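Twitching motility pilus retraction protein (PDB 5ZFQ) probably couples ATP hydrolysis to retraction of type IV pili, working as a six-subunit ring motor in twitching motility. Local coordinates at residues L130-L135 and L166-D171; G288-T293 and L305-M310. One frame throughout, in Å; residues are numbered along the deposited sequence.

Overall arrangement
Both contacts belong to the part of the chain built round the mixed seven-stranded sheet, and they follow one another in sequence: interaction 1 closes before interaction 2 opens. Their centres lie about 14 Å apart. Interaction 1 sets the short helix 132-135 against helix 162-176, whose first residues complete a probable P-loop that follows strand 150-155. Interaction 2 pairs the hairpin strands 286-296 and 303-310, the former lying next to strand 150-155 in the sheet. The two meet where Ile169 CD1 comes within 4.1 Å of Met290 CE. Helix 162-176 thus packs against the segment 130-135 and reaches Met290 of the hairpin through Ile169, both contacts lying close to the probable P-loop.

Interaction 1 of 2, residues L130-L135 and L166-D171; sequences LTFEEL and LAAIID
Ala168 places its methyl group over the centre of the Phe132 ring, with CB 4.2 Å above the ring plane. A small side chain suits this position, because the flat ring can then come close to the helix backbone: Phe132 CZ lies 3.6 Å from Ala168 O. The ring does not stop at the alanine. Its CE2 meets Ile169 CG1 at 4.1 Å in an apolar contact, the two side chains crossing at about a right angle. Phe132 has CG anti to its own carbonyl carbon (chi1 -57°), and this setting carries the ring end toward helix 162-176 although the CB bond itself does not aim there. Around the same methyl, Leu130 O approaches to 3.6 Å and Leu135 CD1 to 4.2 Å, so Ala168 CB is met by a ring, a carbonyl oxygen and a leucine branch. No hydrogen bond links the segments.

Behind this first shell, the turn that presents Phe132 and Leu135 is held by bonds of its own. Glu134 OE1 receives Thr131 N at 2.6 Å from above the carboxylate plane, and Leu135 N bonds to Thr131 O. Glu133 turns outward to a salt bridge with Lys142, as befits a charged residue away from the contact.

Phe132 also touches Leu137 and Lys172, while Leu135 rests on Thr164, close to the probable P-loop. Beyond them, Leu166, Ile169 and Ile170 carry helix 162-176 onto Leu251 of strand 249-254, and Leu166 and Ile170 reach Leu227 of strand 225-230.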
loop_
_atom_site.group_PDB
_atom_site.type_symbol
_atom_site.label_atom_id
_atom_site.label_comp_id
_atom_site.label_asym_id
_atom_site.label_seq_id
_atom_site.Cartn_x
_atom_site.Cartn_y
_atom_site.Cartn_z
ATOM N N LEU A 130 20.562 -40.384 8.551
ATOM C CA LEU A 130 19.705 -41.534 8.245
ATOM C C LEU A 130 19.572 -41.822 6.749
ATOM O O LEU A 130 19.483 -40.898 5.930
ATOM C CB LEU A 130 18.308 -41.309 8.831
ATOM C CG LEU A 130 18.221 -41.141 10.346
ATOM C CD1 LEU A 130 16.870 -40.545 10.733
ATOM C CD2 LEU A 130 18.479 -42.482 11.050
ATOM N N THR A 131 19.534 -43.102 6.391
ATOM C CA THR A 131 19.411 -43.463 4.979
ATOM C C THR A 131 17.942 -43.677 4.530
ATOM O O THR A 131 17.013 -43.658 5.341
ATOM C CB THR A 131 20.255 -44.727 4.654
ATOM O OG1 THR A 131 20.265 -44.943 3.231
ATOM C CG2 THR A 131 19.718 -45.960 5.367
ATOM N N PHE A 132 17.751 -43.849 3.224
ATOM C CA PHE A 132 16.444 -44.151 2.659
ATOM C C PHE A 132 15.833 -45.400 3.284
ATOM O O PHE A 132 14.653 -45.408 3.634
ATOM C CB PHE A 132 16.550 -44.340 1.149
ATOM C CG PHE A 132 17.139 -43.171 0.435
ATOM C CD1 PHE A 132 18.511 -43.030 0.322
ATOM C CD2 PHE A 132 16.320 -42.206 -0.119
ATOM C CE1 PHE A 132 19.058 -41.949 -0.342
ATOM C CE2 PHE A 132 16.852 -41.128 -0.774
ATOM C CZ PHE A 132 18.226 -40.997 -0.892
ATOM N N GLU A 133 16.655 -46.445 3.397
ATOM C CA GLU A 133 16.289 -47.701 4.045
ATOM C C GLU A 133 15.685 -47.419 5.407
ATOM O O GLU A 133 14.557 -47.826 5.706
ATOM C CB GLU A 133 17.507 -48.628 4.213
ATOM C CG GLU A 133 18.231 -49.110 2.932
ATOM C CD GLU A 133 18.634 -48.002 1.937
ATOM O OE1 GLU A 133 19.060 -46.898 2.359
ATOM O OE2 GLU A 133 18.551 -48.259 0.714
ATOM N N GLU A 134 16.455 -46.704 6.221
ATOM C CA GLU A 134 16.088 -46.397 7.598
ATOM C C GLU A 134 14.872 -45.472 7.705
ATOM O O GLU A 134 14.121 -45.530 8.677
ATOM C CB GLU A 134 17.285 -45.775 8.321
ATOM C CG GLU A 134 18.461 -46.732 8.540
ATOM C CD GLU A 134 19.807 -46.008 8.621
ATOM O OE1 GLU A 134 19.835 -44.771 8.409
ATOM O OE2 GLU A 134 20.838 -46.683 8.866
ATOM N N LEU A 135 14.673 -44.610 6.718
ATOM C CA LEU A 135 13.516 -43.731 6.749
ATOM C C LEU A 135 12.284 -44.428 6.160
ATOM O O LEU A 135 11.160 -43.918 6.231
ATOM C CB LEU A 135 13.822 -42.430 6.006
ATOM C CG LEU A 135 14.866 -41.584 6.737
ATOM C CD1 LEU A 135 15.257 -40.357 5.942
ATOM C CD2 LEU A 135 14.346 -41.200 8.122
ATOM N N LEU A 166 14.994 -34.754 2.475
ATOM C CA LEU A 166 15.957 -33.899 1.790
ATOM C C LEU A 166 17.397 -34.140 2.236
ATOM O O LEU A 166 18.309 -34.203 1.407
ATOM C CB LEU A 166 15.577 -32.439 2.012
ATOM C CG LEU A 166 14.349 -32.158 1.158
ATOM C CD1 LEU A 166 13.623 -30.912 1.625
ATOM C CD2 LEU A 166 14.802 -32.053 -0.292
ATOM N N ALA A 167 17.598 -34.286 3.539
ATOM C CA ALA A 167 18.901 -34.622 4.078
ATOM C C ALA A 167 19.467 -35.881 3.432
ATOM O O ALA A 167 20.633 -35.915 3.035
ATOM C CB ALA A 167 18.813 -34.796 5.583
ATOM N N ALA A 168 18.643 -36.914 3.320
ATOM C CA ALA A 168 19.109 -38.197 2.802
ATOM C C ALA A 168 19.465 -38.088 1.321
ATOM O O ALA A 168 20.440 -38.680 0.846
ATOM C CB ALA A 168 18.057 -39.261 3.020
ATOM N N ILE A 169 18.652 -37.329 0.596
ATOM C CA ILE A 169 18.888 -37.078 -0.818
ATOM C C ILE A 169 20.212 -36.342 -1.027
ATOM O O ILE A 169 21.031 -36.737 -1.871
ATOM C CB ILE A 169 17.731 -36.263 -1.441
ATOM C CG1 ILE A 169 16.506 -37.162 -1.639
ATOM C CG2 ILE A 169 18.166 -35.659 -2.762
ATOM C CD1 ILE A 169 15.222 -36.415 -1.937
ATOM N N ILE A 170 20.425 -35.287 -0.248
ATOM C CA ILE A 170 21.629 -34.491 -0.399
ATOM C C ILE A 170 22.860 -35.290 0.002
ATOM O O ILE A 170 23.902 -35.208 -0.674
ATOM C CB ILE A 170 21.534 -33.186 0.415
ATOM C CG1 ILE A 170 20.560 -32.227 -0.288
ATOM C CG2 ILE A 170 22.892 -32.525 0.542
ATOM C CD1 ILE A 170 19.922 -31.220 0.612
ATOM N N ASP A 171 22.736 -36.079 1.069
ATOM C CA ASP A 171 23.822 -36.938 1.511
ATOM C C ASP A 171 24.254 -37.879 0.394
ATOM O O ASP A 171 25.452 -38.077 0.162
ATOM C CB ASP A 171 23.408 -37.751 2.734
ATOM C CG ASP A 171 24.542 -38.599 3.282
ATOM O OD1 ASP A 171 25.688 -38.106 3.418
ATOM O OD2 ASP A 171 24.287 -39.783 3.575
#

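Interaction 2 of 2, residues G288-T293 and L305-M310; sequences GVMSQT and LALEVM
The carboxamide of Gln292 is approached from one side by two leucines of the partner strand: Leu305 CD1 lies over its plane, whereas Leu307 CD1 sits only slightly off that plane and packs on Gln292 CG at 3.4 Å. Gln292 and Leu307 run side by side in the same direction, and Leu307, with CG anti to its backbone N (chi1 175°), holds CD1 against both Gln292 and Met290 CB, the latter at 3.8 Å. Cutting Gln292 back to an alanine is likely to rob Leu307 CD1 of its neighbours CG and the amide, leave Leu305 CD1 only CB of this residue to touch, and remove the contact with the probable P-loop. Farther along the same face, Met290 lies beside Val309.

The peptide groups between the strands make six hydrogen bonds, two for each of the pairs Val289-Met310, Ser291-Glu308 and Thr293-Ala306. At the middle pair Ser291 N reaches Glu308 O at 2.8 Å, returned by Glu308 N to Ser291 O. The strands run antiparallel, at 163°, with axes 4.7 Å apart.

On the other face, Val289 CG2 and Met310 CE meet at 3.7 Å; the methionine bends at chi2 and chi3 to bring its methyl there. Ser291 CB and Glu308 CB touch as well, but their polar ends find partners elsewhere. Ser291 OG pairs with Thr155 OG1, and the Glu308 carboxylate accepts bonds from Ala259 N and Met344 N, both at the starts of helices, where the helix dipoles would probably favour a carboxylate.

This hairpin forms one edge of the mixed sheet within this chain: strand 286-296 bonds to strand 150-155 through Leu153 and Thr155, while helices 259-268, 328-333 and 344-353 cover the face that carries Val289, Glu308 and Met310.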
loop_
_atom_site.group_PDB
_atom_site.type_symbol
_atom_site.label_atom_id
_atom_site.label_comp_id
_atom_site.label_asym_id
_atom_site.label_seq_id
_atom_site.Cartn_x
_atom_site.Cartn_y
_atom_site.Cartn_z
ATOM N N GLY A 288 10.088 -34.855 -10.391
ATOM C CA GLY A 288 9.458 -35.606 -9.326
ATOM C C GLY A 288 8.842 -34.767 -8.225
ATOM O O GLY A 288 9.307 -33.670 -7.895
ATOM N N VAL A 289 7.776 -35.302 -7.651
ATOM C CA VAL A 289 7.075 -34.646 -6.558
ATOM C C VAL A 289 6.813 -35.670 -5.480
ATOM O O VAL A 289 6.241 -36.726 -5.735
ATOM C CB VAL A 289 5.716 -34.018 -7.002
ATOM C CG1 VAL A 289 5.007 -33.372 -5.800
ATOM C CG2 VAL A 289 5.912 -33.033 -8.170
ATOM N N MET A 290 7.239 -35.366 -4.272
ATOM C CA MET A 290 6.926 -36.227 -3.161
ATOM C C MET A 290 6.085 -35.480 -2.140
ATOM O O MET A 290 6.458 -34.424 -1.650
ATOM C CB MET A 290 8.206 -36.779 -2.549
ATOM C CG MET A 290 8.973 -37.655 -3.544
ATOM S SD MET A 290 10.590 -38.167 -2.944
ATOM C CE MET A 290 11.182 -36.640 -2.304
ATOM N N SER A 291 4.994 -36.086 -1.743
ATOM C CA SER A 291 4.144 -35.518 -0.738
ATOM C C SER A 291 4.168 -36.414 0.454
ATOM O O SER A 291 3.921 -37.566 0.343
ATOM C CB SER A 291 2.767 -35.338 -1.278
ATOM O OG SER A 291 2.810 -34.245 -2.126
ATOM N N GLN A 292 4.437 -35.848 1.615
ATOM C CA GLN A 292 4.581 -36.628 2.812
ATOM C C GLN A 292 3.733 -36.333 3.995
ATOM O O GLN A 292 3.346 -35.235 4.205
ATOM C CB GLN A 292 5.997 -36.476 3.284
ATOM C CG GLN A 292 7.019 -36.895 2.267
ATOM C CD GLN A 292 8.395 -36.921 2.834
ATOM O OE1 GLN A 292 8.615 -36.475 3.924
ATOM N NE2 GLN A 292 9.322 -37.444 2.089
ATOM N N THR A 293 3.398 -37.377 4.727
ATOM C CA THR A 293 2.696 -37.266 5.986
ATOM C C THR A 293 3.267 -38.166 7.050
ATOM O O THR A 293 3.484 -39.309 6.807
ATOM C CB THR A 293 1.241 -37.708 5.908
ATOM O OG1 THR A 293 0.602 -37.098 4.809
ATOM C CG2 THR A 293 0.546 -37.249 7.096
ATOM N N LEU A 305 5.575 -43.083 8.052
ATOM C CA LEU A 305 5.486 -42.219 6.911
ATOM C C LEU A 305 4.593 -42.704 5.800
ATOM O O LEU A 305 4.623 -43.835 5.435
ATOM C CB LEU A 305 6.872 -41.963 6.366
ATOM C CG LEU A 305 6.896 -40.977 5.218
ATOM C CD1 LEU A 305 6.839 -39.567 5.730
ATOM C CD2 LEU A 305 8.087 -41.173 4.324
ATOM N N ALA A 306 3.758 -41.808 5.314
ATOM C CA ALA A 306 2.867 -42.046 4.208
ATOM C C ALA A 306 3.379 -41.119 3.119
ATOM O O ALA A 306 3.678 -39.984 3.341
ATOM C CB ALA A 306 1.445 -41.771 4.576
ATOM N N LEU A 307 3.436 -41.615 1.916
ATOM C CA LEU A 307 4.124 -40.879 0.876
ATOM C C LEU A 307 3.442 -41.017 -0.480
ATOM O O LEU A 307 3.182 -42.133 -0.963
ATOM C CB LEU A 307 5.580 -41.355 0.790
ATOM C CG LEU A 307 6.493 -40.812 -0.308
ATOM C CD1 LEU A 307 7.014 -39.398 -0.007
ATOM C CD2 LEU A 307 7.628 -41.805 -0.528
ATOM N N GLU A 308 3.222 -39.896 -1.127
ATOM C CA GLU A 308 2.679 -39.900 -2.439
ATOM C C GLU A 308 3.832 -39.491 -3.322
ATOM O O GLU A 308 4.470 -38.517 -3.072
ATOM C CB GLU A 308 1.543 -38.919 -2.533
ATOM C CG GLU A 308 1.179 -38.576 -3.953
ATOM C CD GLU A 308 -0.258 -38.229 -4.153
ATOM O OE1 GLU A 308 -1.097 -39.096 -4.058
ATOM O OE2 GLU A 308 -0.550 -37.091 -4.426
ATOM N N VAL A 309 4.111 -40.271 -4.352
ATOM C CA VAL A 309 5.182 -39.974 -5.279
ATOM C C VAL A 309 4.716 -39.856 -6.704
ATOM O O VAL A 309 4.119 -40.742 -7.215
ATOM C CB VAL A 309 6.220 -41.097 -5.296
ATOM C CG1 VAL A 309 7.371 -40.768 -6.202
ATOM C CG2 VAL A 309 6.709 -41.411 -3.917
ATOM N N MET A 310 5.037 -38.763 -7.360
ATOM C CA MET A 310 4.703 -38.591 -8.748
ATOM C C MET A 310 5.959 -38.460 -9.585
ATOM O O MET A 310 6.717 -37.558 -9.387
ATOM C CB MET A 310 3.900 -37.328 -8.921
ATOM C CG MET A 310 3.225 -37.181 -10.255
ATOM S SD MET A 310 4.123 -36.444 -11.591
ATOM C CE MET A 310 4.552 -34.850 -11.030
#